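PDB 3TSA: NDP-rhamnosyltransferase from Saccharopolyspora spinosa, which is a glycosyltransferase of the GT-B fold, in which two Rossmann-like halves, each built on a parallel beta sheet, are joined in one chain. Local coordinates for residues V251-A256 / D270-A275; R220-M225 / L282-C287; V242-E247 / Q345-I350; V290-G295 / I307-L312. All blocks are in the same frame, centred on the assembly; numbering follows the deposited sequence.

How the interactions relate
All four contacts belong to the C-terminal Rossmann-like half, whose parallel sheet runs in the order 272-274, 251-256, 219-224, 289-292, 309-311, 331-333. Interaction 1 pairs an outermost strand with its neighbour, interaction 2 sets a loop against central strand 219-224, and interaction 4 joins the next two strands. Their centres are about 9 Å (1 to 2) and 10 Å (2 to 4) apart. Interaction 3, about 13 to 15 Å from the others, packs helices 236-246 and 343-354 over one face. Along the chain, interaction 1 falls between the segments of interaction 2, interactions 1 and 4 between those of interaction 3, and 2 and 3 alternate, so residues distant in sequence tie edge, centre and covering helices together.

Interaction 1 of 4, residues V251-A256 / D270-A275; sequences VEAVIA and DNARIA
N271 stands just before the strand 272-274, and its side chain continues the strand pairing. Its CB lies 3.4 Å from V251 O; CG takes the crowded position between backbone N and carbonyl carbon (chi1 60°), which carries the amide back along V251. At the tip, ND2 donates to V251 O at 2.9 Å, approaching from above the carbonyl plane, with that oxygen close to the plane of the N271 amide. The same ND2 also donates to T246 O of helix 236-246.

Beyond N271 the strands run parallel. A253 N binds N271 O almost straight (172°, 2.8 Å), R273 N binds A253 O, I255 N binds R273 O at 2.7 Å, and A275 N closes the series on I255 O. On the face shared with helix 236-246, I255 CD1 rests 3.9 Å from A272 CB. On the other face a water receives a bond from R273 NE and donates to E252 OE2, which also forms a salt bridge with R220.

The edge strand is therefore held mainly by main-chain bonds, while one amide ties it to strand and helix alike and opposite charges meet through water.

Interaction 2 of 4, residues R220-M225 / L282-C287; sequences RVCICM and LFLRTC
Strand 219-224 lies in the middle of the parallel sheet of this Rossmann-like half, and the turn 282-287, on the way to strand 289-292, lies against one of its faces through a Cys sulfur-aromatic contact, apolar packing and one polar bond.

The polar part belongs to R220 and T286. With CG anti to the backbone N and the chain bent at chi3 (-70°), the arginine crosses the threonine obliquely, and NH1 donates to T286 OG1 at 2.9 Å. The bond is somewhat bent, 143° at the hydrogen, although the oxygen lies near the guanidinium plane. T286 OG1 in turn donates to F283 O, in the plane of that carbonyl, and T286 N donates to it as well, so the turn's own bonds orient the hydroxyl as an acceptor for R220. The guanidinium has further partners: NE forms a salt bridge with E252 and NH1 also donates to W211 O. This probably keeps R220 charged in its buried setting.

The sulfur contact is edge-on: C222 SG sits 5.1 Å from the centroid of the F283 ring, 81° off its normal, facing the CE1 and CZ rim. W211 meets the same ring.

The remaining contacts are van der Waals. L284 starts away from the strand, but its folded end returns CD1 to 3.8 Å from C222 CB. C287 SG, anti to its carbonyl carbon, lodges between two side chains, 3.7 Å from R220 CG and 3.9 Å from C222 CB.

Interaction 3 of 4, residues V242-E247 / Q345-I350; sequences VAAATE and QFTDSI
Two helices that cover one face of the parallel sheet in the C-terminal Rossmann-like half meet here. Their segments 242-246 and 345-350 cross at -47°, with axes 8.6 Å apart at closest approach, and no hydrogen bond passes between them. A244, which has only a methyl side chain, lies where the two backbones come closest, its CA being nearest that of T347.

A244 CB points at the other helix and settles over one face of the F346 ring, 3.8 Å from its centroid and 24° off the ring normal. This is a CH-pi contact displaced toward the CG and CD1 side, where the nearest carbon, F346 CD1, is 3.5 Å from the methyl. The ring reaches this place with CG anti to the backbone N, and it also touches I291, L310 and L312, so F346 bridges A244 and these three residues.

Along A244 lies T347, whose OG1 is 3.6 Å from A244 CA. That hydroxyl is hydrogen-bonded to H343 O one turn earlier in its own helix, so it meets the alanine by packing alone, and the buried A244 O finds no hydrogen-bonding partner. One turn onward, I350 extends its chain (chi2 173°) against the backbone of 244-245 and brings its tip against A245: I350 CD1 lies 3.6 Å from A245 CA and 4.1 Å from A245 CB.

Interaction 4 of 4, residues V290-G295 / I307-L312; sequences VICAGG and IPQLVL
Four main-chain hydrogen bonds join the parallel strands 289-292 and 309-311. V290 N donates to P308 O, L310 N to V290 O at 2.9 Å, C292 N to L310 O at 3.1 Å, and L312 N to C292 O at 2.8 Å. The last is the straightest, at 173°, and carries the pairing one residue past strand 309-311.

Side chains then divide by face. I291 and L310 lie side by side, pointing the same way, with I291 CG1 4.0 Å from L310 CB; the other branch, I291 CG2, anti to its backbone N, is crossed obliquely by L312, whose CD1 comes to 3.5 Å. On the opposite face V290, C292, Q309 and V311 line up. V290 CG2 meets I307 CG2 at 3.8 Å, the two side chains at about a right angle. Beyond C292 the chain turns off through G294, whose positive phi (101°) suits glycine, and V311 CG1 rests 3.6 Å from G294 CA.

G295 then occupies the N-cap of helix 296-304, the connection of this beta-alpha-beta unit. That helix packs on V290, C292 and Q309, while helix 318-327 touches V311 and Q309. Helix 343-354 covers L310 and L312 from the other face, and strands 219-224 and 331-333 flank the pair within the sheet.

Interaction 1 of 4, residues V251-A256 / D270-A275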
loop_
_atom_site.group_PDB
_atom_site.type_symbol
_atom_site.label_atom_id
_atom_site.label_comp_id
_atom_site.label_asym_id
_atom_site.label_seq_id
_atom_site.Cartn_x
_atom_site.Cartn_y
_atom_site.Cartn_z
ATOM N N VAL A 251 -24.821 -24.749 -9.138
ATOM C CA VAL A 251 -23.873 -23.876 -8.424
ATOM C C VAL A 251 -22.429 -24.264 -8.636
ATOM O O VAL A 251 -22.088 -25.482 -8.688
ATOM C CB VAL A 251 -24.188 -23.803 -6.846
ATOM C CG1 VAL A 251 -22.975 -23.201 -6.062
ATOM C CG2 VAL A 251 -25.483 -23.076 -6.585
ATOM N N GLU A 252 -21.581 -23.254 -8.840
ATOM C CA GLU A 252 -20.157 -23.393 -8.740
ATOM C C GLU A 252 -19.743 -22.605 -7.491
ATOM O O GLU A 252 -19.949 -21.444 -7.465
ATOM C CB GLU A 252 -19.525 -22.684 -9.957
ATOM C CG GLU A 252 -18.053 -22.804 -9.918
ATOM C CD GLU A 252 -17.434 -22.267 -11.193
ATOM O OE1 GLU A 252 -17.711 -22.891 -12.287
ATOM O OE2 GLU A 252 -16.697 -21.249 -11.083
ATOM N N ALA A 253 -19.103 -23.252 -6.533
ATOM C CA ALA A 253 -18.673 -22.616 -5.249
ATOM C C ALA A 253 -17.245 -22.120 -5.350
ATOM O O ALA A 253 -16.368 -22.890 -5.732
ATOM C CB ALA A 253 -18.815 -23.638 -4.096
ATOM N N VAL A 254 -16.972 -20.822 -5.151
ATOM C CA VAL A 254 -15.571 -20.361 -5.126
ATOM C C VAL A 254 -15.253 -20.154 -3.668
ATOM O O VAL A 254 -15.911 -19.347 -3.019
ATOM C CB VAL A 254 -15.322 -19.019 -5.939
ATOM C CG1 VAL A 254 -13.905 -18.460 -5.714
ATOM C CG2 VAL A 254 -15.579 -19.224 -7.435
ATOM N N ILE A 255 -14.277 -20.896 -3.143
ATOM C CA ILE A 255 -14.072 -20.906 -1.668
ATOM C C ILE A 255 -12.825 -20.111 -1.347
ATOM O O ILE A 255 -11.696 -20.433 -1.803
ATOM C CB ILE A 255 -13.962 -22.343 -1.093
ATOM C CG1 ILE A 255 -15.258 -23.105 -1.276
ATOM C CG2 ILE A 255 -13.769 -22.297 0.399
ATOM C CD1 ILE A 255 -15.062 -24.627 -1.329
ATOM N N ALA A 256 -13.037 -19.020 -0.593
ATOM C CA ALA A 256 -11.975 -18.062 -0.249
ATOM C C ALA A 256 -11.752 -18.081 1.280
ATOM O O ALA A 256 -12.508 -17.420 2.021
ATOM C CB ALA A 256 -12.334 -16.631 -0.756
ATOM N N ASP A 270 -16.489 -31.485 -7.413
ATOM C CA ASP A 270 -15.932 -31.043 -8.651
ATOM C C ASP A 270 -16.501 -29.648 -8.961
ATOM O O ASP A 270 -15.953 -28.945 -9.794
ATOM C CB ASP A 270 -16.177 -32.070 -9.811
ATOM C CG ASP A 270 -16.588 -33.503 -9.307
ATOM O OD1 ASP A 270 -16.605 -34.438 -10.153
ATOM O OD2 ASP A 270 -16.953 -33.726 -8.098
ATOM N N ASN A 271 -17.615 -29.260 -8.309
ATOM C CA ASN A 271 -18.203 -27.882 -8.503
ATOM C C ASN A 271 -17.733 -26.863 -7.424
ATOM O O ASN A 271 -18.438 -25.889 -7.144
ATOM C CB ASN A 271 -19.735 -27.875 -8.595
ATOM C CG ASN A 271 -20.437 -28.424 -7.350
ATOM O OD1 ASN A 271 -19.891 -29.269 -6.626
ATOM N ND2 ASN A 271 -21.663 -27.902 -7.067
ATOM N N ALA A 272 -16.561 -27.122 -6.849
ATOM C CA ALA A 272 -15.901 -26.210 -5.937
ATOM C C ALA A 272 -14.512 -25.835 -6.408
ATOM O O ALA A 272 -13.811 -26.670 -6.969
ATOM C CB ALA A 272 -15.858 -26.805 -4.499
ATOM N N ARG A 273 -14.089 -24.596 -6.169
ATOM C CA ARG A 273 -12.720 -24.203 -6.411
ATOM C C ARG A 273 -12.189 -23.535 -5.152
ATOM O O ARG A 273 -12.912 -22.743 -4.570
ATOM C CB ARG A 273 -12.692 -23.186 -7.497
ATOM C CG ARG A 273 -11.310 -22.495 -7.629
ATOM C CD ARG A 273 -11.364 -21.360 -8.628
ATOM N NE ARG A 273 -11.553 -21.919 -9.942
ATOM C CZ ARG A 273 -10.557 -22.386 -10.709
ATOM N NH1 ARG A 273 -9.288 -22.333 -10.298
ATOM N NH2 ARG A 273 -10.841 -22.899 -11.905
ATOM N N ILE A 274 -10.973 -23.895 -4.721
ATOM C CA ILE A 274 -10.288 -23.230 -3.623
ATOM C C ILE A 274 -9.496 -22.075 -4.193
ATOM O O ILE A 274 -8.595 -22.291 -5.011
ATOM C CB ILE A 274 -9.382 -24.197 -2.773
ATOM C CG1 ILE A 274 -10.180 -25.445 -2.236
ATOM C CG2 ILE A 274 -8.722 -23.382 -1.646
ATOM C CD1 ILE A 274 -9.331 -26.599 -1.510
ATOM N N ALA A 275 -9.861 -20.837 -3.846
ATOM C CA ALA A 275 -9.150 -19.643 -4.381
ATOM C C ALA A 275 -7.808 -19.498 -3.681
ATOM O O ALA A 275 -7.707 -19.626 -2.446
ATOM C CB ALA A 275 -9.990 -18.344 -4.251
HETATM O O HOH W 1 -14.076 -21.693 -10.457
HETATM O O HOH W 2 -9.384 -20.479 -0.240
#

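Interaction 2 of 4, residues R220-M225 / L282-C287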
loop_
_atom_site.group_PDB
_atom_site.type_symbol
_atom_site.label_atom_id
_atom_site.label_comp_id
_atom_site.label_asym_id
_atom_site.label_seq_id
_atom_site.Cartn_x
_atom_site.Cartn_y
_atom_site.Cartn_z
ATOM N N ARG A 220 -22.408 -18.771 -9.886
ATOM C CA ARG A 220 -21.188 -18.725 -9.096
ATOM C C ARG A 220 -21.486 -18.120 -7.715
ATOM O O ARG A 220 -22.027 -17.002 -7.603
ATOM C CB ARG A 220 -20.137 -17.892 -9.844
ATOM C CG ARG A 220 -18.809 -17.888 -9.156
ATOM C CD ARG A 220 -17.668 -17.342 -10.100
ATOM N NE ARG A 220 -17.306 -18.218 -11.198
ATOM C CZ ARG A 220 -16.486 -17.851 -12.179
ATOM N NH1 ARG A 220 -15.981 -16.636 -12.159
ATOM N NH2 ARG A 220 -16.202 -18.652 -13.181
ATOM N N VAL A 221 -21.175 -18.859 -6.656
ATOM C CA VAL A 221 -21.418 -18.464 -5.288
ATOM C C VAL A 221 -20.052 -18.430 -4.628
ATOM O O VAL A 221 -19.330 -19.441 -4.629
ATOM C CB VAL A 221 -22.286 -19.565 -4.624
ATOM C CG1 VAL A 221 -22.400 -19.382 -3.057
ATOM C CG2 VAL A 221 -23.682 -19.551 -5.263
ATOM N N CYS A 222 -19.660 -17.288 -4.025
ATOM C CA CYS A 222 -18.402 -17.254 -3.293
ATOM C C CYS A 222 -18.652 -17.474 -1.782
ATOM O O CYS A 222 -19.483 -16.754 -1.202
ATOM C CB CYS A 222 -17.685 -15.918 -3.524
ATOM S SG CYS A 222 -16.184 -15.634 -2.529
ATOM N N ILE A 223 -17.844 -18.305 -1.138
ATOM C CA ILE A 223 -17.874 -18.512 0.303
ATOM C C ILE A 223 -16.580 -17.933 0.794
ATOM O O ILE A 223 -15.494 -18.386 0.392
ATOM C CB ILE A 223 -17.977 -20.033 0.672
ATOM C CG1 ILE A 223 -19.287 -20.593 0.152
ATOM C CG2 ILE A 223 -17.764 -20.198 2.199
ATOM C CD1 ILE A 223 -19.230 -22.179 0.191
ATOM N N CYS A 224 -16.695 -16.880 1.628
ATOM C CA CYS A 224 -15.530 -16.121 2.063
ATOM C C CYS A 224 -15.654 -15.865 3.569
ATOM O O CYS A 224 -16.647 -15.206 4.048
ATOM C CB CYS A 224 -15.476 -14.839 1.281
ATOM S SG CYS A 224 -13.930 -13.938 1.740
ATOM N N MET A 225 -14.753 -16.519 4.303
ATOM C CA MET A 225 -14.663 -16.437 5.775
ATOM C C MET A 225 -13.187 -16.182 6.142
ATOM O O MET A 225 -12.299 -16.843 5.577
ATOM C CB MET A 225 -15.224 -17.712 6.433
ATOM C CG MET A 225 -16.705 -17.697 6.251
ATOM S SD MET A 225 -17.411 -19.202 6.811
ATOM C CE MET A 225 -19.038 -19.107 6.018
ATOM N N LEU A 282 -11.063 -8.815 -6.866
ATOM C CA LEU A 282 -10.552 -9.172 -8.192
ATOM C C LEU A 282 -11.528 -10.047 -8.995
ATOM O O LEU A 282 -11.503 -10.024 -10.238
ATOM C CB LEU A 282 -9.189 -9.864 -8.041
ATOM C CG LEU A 282 -8.100 -8.967 -7.431
ATOM C CD1 LEU A 282 -6.768 -9.707 -7.242
ATOM C CD2 LEU A 282 -7.943 -7.717 -8.369
ATOM N N PHE A 283 -12.426 -10.770 -8.330
ATOM C CA PHE A 283 -13.322 -11.690 -9.051
ATOM C C PHE A 283 -14.774 -11.629 -8.606
ATOM O O PHE A 283 -15.663 -12.262 -9.198
ATOM C CB PHE A 283 -12.836 -13.126 -8.895
ATOM C CG PHE A 283 -12.916 -13.642 -7.471
ATOM C CD1 PHE A 283 -14.079 -14.202 -6.980
ATOM C CD2 PHE A 283 -11.796 -13.611 -6.661
ATOM C CE1 PHE A 283 -14.121 -14.728 -5.671
ATOM C CE2 PHE A 283 -11.827 -14.085 -5.376
ATOM C CZ PHE A 283 -13.022 -14.634 -4.861
ATOM N N LEU A 284 -15.049 -10.888 -7.545
ATOM C CA LEU A 284 -16.381 -10.934 -7.016
ATOM C C LEU A 284 -17.486 -10.460 -7.986
ATOM O O LEU A 284 -18.640 -10.927 -7.905
ATOM C CB LEU A 284 -16.428 -10.220 -5.660
ATOM C CG LEU A 284 -17.487 -10.718 -4.702
ATOM C CD1 LEU A 284 -17.530 -12.257 -4.347
ATOM C CD2 LEU A 284 -17.421 -9.895 -3.416
ATOM N N ARG A 285 -17.184 -9.551 -8.914
ATOM C CA ARG A 285 -18.208 -9.143 -9.870
ATOM C C ARG A 285 -18.778 -10.304 -10.715
ATOM O O ARG A 285 -19.880 -10.199 -11.297
ATOM C CB ARG A 285 -17.611 -8.073 -10.780
ATOM C CG ARG A 285 -17.412 -6.796 -10.050
ATOM C CD ARG A 285 -16.620 -5.853 -11.033
ATOM N NE ARG A 285 -16.201 -4.564 -10.426
ATOM C CZ ARG A 285 -15.161 -4.385 -9.590
ATOM N NH1 ARG A 285 -14.401 -5.399 -9.185
ATOM N NH2 ARG A 285 -14.883 -3.153 -9.090
ATOM N N THR A 286 -18.052 -11.412 -10.803
ATOM C CA THR A 286 -18.564 -12.541 -11.550
ATOM C C THR A 286 -19.383 -13.480 -10.662
ATOM O O THR A 286 -19.725 -14.601 -11.109
ATOM C CB THR A 286 -17.441 -13.439 -12.097
ATOM O OG1 THR A 286 -16.758 -14.071 -11.017
ATOM C CG2 THR A 286 -16.428 -12.601 -12.900
ATOM N N CYS A 287 -19.686 -13.066 -9.442
ATOM C CA CYS A 287 -20.450 -13.993 -8.509
ATOM C C CYS A 287 -21.851 -13.493 -8.302
ATOM O O CYS A 287 -22.077 -12.231 -8.308
ATOM C CB CYS A 287 -19.779 -14.013 -7.158
ATOM S SG CYS A 287 -18.133 -14.802 -7.200
#

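Interaction 3 of 4, residues V242-E247 / Q345-I350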
loop_
_atom_site.group_PDB
_atom_site.type_symbol
_atom_site.label_atom_id
_atom_site.label_comp_id
_atom_site.label_asym_id
_atom_site.label_seq_id
_atom_site.Cartn_x
_atom_site.Cartn_y
_atom_site.Cartn_z
ATOM N N VAL A 242 -20.274 -24.807 2.484
ATOM C CA VAL A 242 -19.765 -25.621 1.334
ATOM C C VAL A 242 -20.818 -26.711 0.992
ATOM O O VAL A 242 -21.139 -26.926 -0.173
ATOM C CB VAL A 242 -18.423 -26.265 1.663
ATOM C CG1 VAL A 242 -18.117 -27.358 0.606
ATOM C CG2 VAL A 242 -17.371 -25.149 1.536
ATOM N N ALA A 243 -21.396 -27.328 2.013
ATOM C CA ALA A 243 -22.399 -28.395 1.773
ATOM C C ALA A 243 -23.664 -27.804 1.147
ATOM O O ALA A 243 -24.168 -28.271 0.099
ATOM C CB ALA A 243 -22.745 -29.066 3.087
ATOM N N ALA A 244 -24.184 -26.720 1.726
ATOM C CA ALA A 244 -25.381 -26.135 1.181
ATOM C C ALA A 244 -25.152 -25.650 -0.274
ATOM O O ALA A 244 -26.051 -25.857 -1.148
ATOM C CB ALA A 244 -25.815 -24.992 2.089
ATOM N N ALA A 245 -24.016 -25.014 -0.541
ATOM C CA ALA A 245 -23.798 -24.442 -1.877
ATOM C C ALA A 245 -23.574 -25.557 -2.890
ATOM O O ALA A 245 -24.165 -25.542 -3.974
ATOM C CB ALA A 245 -22.591 -23.442 -1.920
ATOM N N THR A 246 -22.700 -26.495 -2.575
ATOM C CA THR A 246 -22.261 -27.406 -3.659
ATOM C C THR A 246 -23.334 -28.437 -4.017
ATOM O O THR A 246 -23.295 -29.036 -5.101
ATOM C CB THR A 246 -20.936 -28.115 -3.328
ATOM O OG1 THR A 246 -21.046 -28.852 -2.088
ATOM C CG2 THR A 246 -19.783 -27.092 -3.241
ATOM N N GLU A 247 -24.253 -28.684 -3.098
ATOM C CA GLU A 247 -25.331 -29.591 -3.361
ATOM C C GLU A 247 -26.425 -29.022 -4.232
ATOM O O GLU A 247 -27.251 -29.746 -4.728
ATOM C CB GLU A 247 -25.937 -29.991 -2.036
ATOM C CG GLU A 247 -25.062 -31.006 -1.340
ATOM C CD GLU A 247 -25.766 -31.588 -0.112
ATOM O OE1 GLU A 247 -25.008 -31.991 0.793
ATOM O OE2 GLU A 247 -27.047 -31.613 -0.070
ATOM N N GLN A 345 -32.808 -25.463 5.160
ATOM C CA GLN A 345 -33.113 -24.038 5.187
ATOM C C GLN A 345 -31.971 -23.245 4.492
ATOM O O GLN A 345 -32.231 -22.296 3.734
ATOM C CB GLN A 345 -33.307 -23.576 6.650
ATOM C CG GLN A 345 -33.367 -22.021 6.789
ATOM C CD GLN A 345 -33.581 -21.561 8.278
ATOM O OE1 GLN A 345 -33.924 -22.368 9.183
ATOM N NE2 GLN A 345 -33.388 -20.279 8.508
ATOM N N PHE A 346 -30.732 -23.672 4.757
ATOM C CA PHE A 346 -29.522 -23.023 4.184
ATOM C C PHE A 346 -29.546 -23.149 2.652
ATOM O O PHE A 346 -29.433 -22.139 1.909
ATOM C CB PHE A 346 -28.313 -23.665 4.835
ATOM C CG PHE A 346 -27.000 -22.903 4.724
ATOM C CD1 PHE A 346 -26.763 -22.001 3.678
ATOM C CD2 PHE A 346 -26.011 -23.089 5.708
ATOM C CE1 PHE A 346 -25.553 -21.328 3.624
ATOM C CE2 PHE A 346 -24.783 -22.431 5.655
ATOM C CZ PHE A 346 -24.554 -21.511 4.583
ATOM N N THR A 347 -29.768 -24.391 2.180
ATOM C CA THR A 347 -29.883 -24.653 0.743
ATOM C C THR A 347 -31.023 -23.854 0.135
ATOM O O THR A 347 -30.834 -23.240 -0.948
ATOM C CB THR A 347 -30.125 -26.204 0.568
ATOM O OG1 THR A 347 -28.912 -26.828 1.029
ATOM C CG2 THR A 347 -30.231 -26.501 -0.865
ATOM N N ASP A 348 -32.180 -23.841 0.809
ATOM C CA ASP A 348 -33.351 -23.161 0.277
ATOM C C ASP A 348 -33.051 -21.637 0.184
ATOM O O ASP A 348 -33.491 -20.962 -0.784
ATOM C CB ASP A 348 -34.607 -23.431 1.152
ATOM C CG ASP A 348 -35.207 -24.800 0.915
ATOM O OD1 ASP A 348 -34.788 -25.497 0.027
ATOM O OD2 ASP A 348 -36.104 -25.192 1.683
ATOM N N SER A 349 -32.232 -21.147 1.105
ATOM C CA SER A 349 -31.912 -19.697 1.135
ATOM C C SER A 349 -31.053 -19.336 -0.077
ATOM O O SER A 349 -31.211 -18.276 -0.692
ATOM C CB SER A 349 -31.146 -19.331 2.397
ATOM O OG SER A 349 -31.983 -19.409 3.520
ATOM N N ILE A 350 -30.091 -20.172 -0.377
ATOM C CA ILE A 350 -29.273 -19.947 -1.564
ATOM C C ILE A 350 -30.116 -19.948 -2.815
ATOM O O ILE A 350 -30.033 -19.014 -3.627
ATOM C CB ILE A 350 -28.170 -21.047 -1.713
ATOM C CG1 ILE A 350 -27.177 -20.948 -0.527
ATOM C CG2 ILE A 350 -27.403 -20.818 -3.067
ATOM C CD1 ILE A 350 -26.134 -22.106 -0.469
#

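Interaction 4 of 4, residues V290-G295 / I307-L312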
loop_
_atom_site.group_PDB
_atom_site.type_symbol
_atom_site.label_atom_id
_atom_site.label_comp_id
_atom_site.label_asym_id
_atom_site.label_seq_id
_atom_site.Cartn_x
_atom_site.Cartn_y
_atom_site.Cartn_z
ATOM N N VAL A 290 -22.639 -13.988 -2.122
ATOM C CA VAL A 290 -21.501 -14.180 -1.278
ATOM C C VAL A 290 -22.020 -14.837 0.009
ATOM O O VAL A 290 -23.019 -14.327 0.540
ATOM C CB VAL A 290 -20.799 -12.858 -0.878
ATOM C CG1 VAL A 290 -19.602 -13.183 0.116
ATOM C CG2 VAL A 290 -20.259 -12.289 -2.139
ATOM N N ILE A 291 -21.429 -15.948 0.437
ATOM C CA ILE A 291 -21.861 -16.484 1.785
ATOM C C ILE A 291 -20.684 -16.109 2.692
ATOM O O ILE A 291 -19.522 -16.467 2.417
ATOM C CB ILE A 291 -21.995 -18.069 1.780
ATOM C CG1 ILE A 291 -23.145 -18.518 0.866
ATOM C CG2 ILE A 291 -22.273 -18.589 3.210
ATOM C CD1 ILE A 291 -23.149 -19.989 0.438
ATOM N N CYS A 292 -20.989 -15.421 3.788
ATOM C CA CYS A 292 -19.942 -14.918 4.668
ATOM C C CYS A 292 -20.437 -14.840 6.099
ATOM O O CYS A 292 -21.604 -15.124 6.377
ATOM C CB CYS A 292 -19.465 -13.553 4.193
ATOM S SG CYS A 292 -20.772 -12.257 4.127
ATOM N N ALA A 293 -19.598 -14.352 7.000
ATOM C CA ALA A 293 -20.043 -14.324 8.419
ATOM C C ALA A 293 -20.510 -12.883 8.775
ATOM O O ALA A 293 -21.070 -12.650 9.894
ATOM C CB ALA A 293 -18.879 -14.773 9.329
ATOM N N GLY A 294 -20.314 -11.915 7.862
ATOM C CA GLY A 294 -20.774 -10.545 8.110
ATOM C C GLY A 294 -19.669 -9.584 8.559
ATOM O O GLY A 294 -19.927 -8.453 8.891
ATOM N N GLY A 295 -18.438 -10.020 8.506
ATOM C CA GLY A 295 -17.262 -9.127 8.647
ATOM C C GLY A 295 -17.310 -8.080 7.558
ATOM O O GLY A 295 -17.635 -8.363 6.363
ATOM N N ILE A 307 -23.653 -7.135 -4.827
ATOM C CA ILE A 307 -23.750 -8.606 -4.750
ATOM C C ILE A 307 -24.462 -8.981 -3.424
ATOM O O ILE A 307 -24.000 -8.633 -2.343
ATOM C CB ILE A 307 -22.384 -9.239 -4.768
ATOM C CG1 ILE A 307 -21.489 -8.812 -5.963
ATOM C CG2 ILE A 307 -22.524 -10.812 -4.797
ATOM C CD1 ILE A 307 -22.166 -8.992 -7.286
ATOM N N PRO A 308 -25.595 -9.678 -3.538
ATOM C CA PRO A 308 -26.274 -10.018 -2.280
ATOM C C PRO A 308 -25.508 -11.056 -1.477
ATOM O O PRO A 308 -24.646 -11.763 -1.981
ATOM C CB PRO A 308 -27.625 -10.570 -2.701
ATOM C CG PRO A 308 -27.482 -11.004 -4.084
ATOM C CD PRO A 308 -26.333 -10.147 -4.719
ATOM N N GLN A 309 -25.855 -11.150 -0.187
ATOM C CA GLN A 309 -25.132 -11.995 0.727
ATOM C C GLN A 309 -26.065 -12.849 1.541
ATOM O O GLN A 309 -27.160 -12.450 1.909
ATOM C CB GLN A 309 -24.235 -11.198 1.714
ATOM C CG GLN A 309 -23.237 -10.283 0.982
ATOM C CD GLN A 309 -23.386 -8.855 1.392
ATOM O OE1 GLN A 309 -23.689 -7.983 0.571
ATOM N NE2 GLN A 309 -23.219 -8.601 2.667
ATOM N N LEU A 310 -25.578 -14.049 1.794
ATOM C CA LEU A 310 -26.216 -14.943 2.789
ATOM C C LEU A 310 -25.241 -14.900 3.993
ATOM O O LEU A 310 -24.102 -15.307 3.848
ATOM C CB LEU A 310 -26.208 -16.311 2.189
ATOM C CG LEU A 310 -27.310 -17.289 2.638
ATOM C CD1 LEU A 310 -27.229 -18.717 2.097
ATOM C CD2 LEU A 310 -27.803 -17.175 3.992
ATOM N N VAL A 311 -25.731 -14.458 5.164
ATOM C CA VAL A 311 -24.842 -14.047 6.235
ATOM C C VAL A 311 -25.040 -15.008 7.404
ATOM O O VAL A 311 -26.169 -15.295 7.771
ATOM C CB VAL A 311 -25.125 -12.618 6.714
ATOM C CG1 VAL A 311 -23.958 -12.166 7.632
ATOM C CG2 VAL A 311 -25.175 -11.617 5.492
ATOM N N LEU A 312 -23.943 -15.575 7.864
ATOM C CA LEU A 312 -23.998 -16.452 9.070
ATOM C C LEU A 312 -23.266 -15.761 10.170
ATOM O O LEU A 312 -22.118 -16.049 10.496
ATOM C CB LEU A 312 -23.342 -17.782 8.718
ATOM C CG LEU A 312 -23.894 -18.755 7.632
ATOM C CD1 LEU A 312 -23.920 -18.205 6.294
ATOM C CD2 LEU A 312 -22.867 -19.904 7.609
#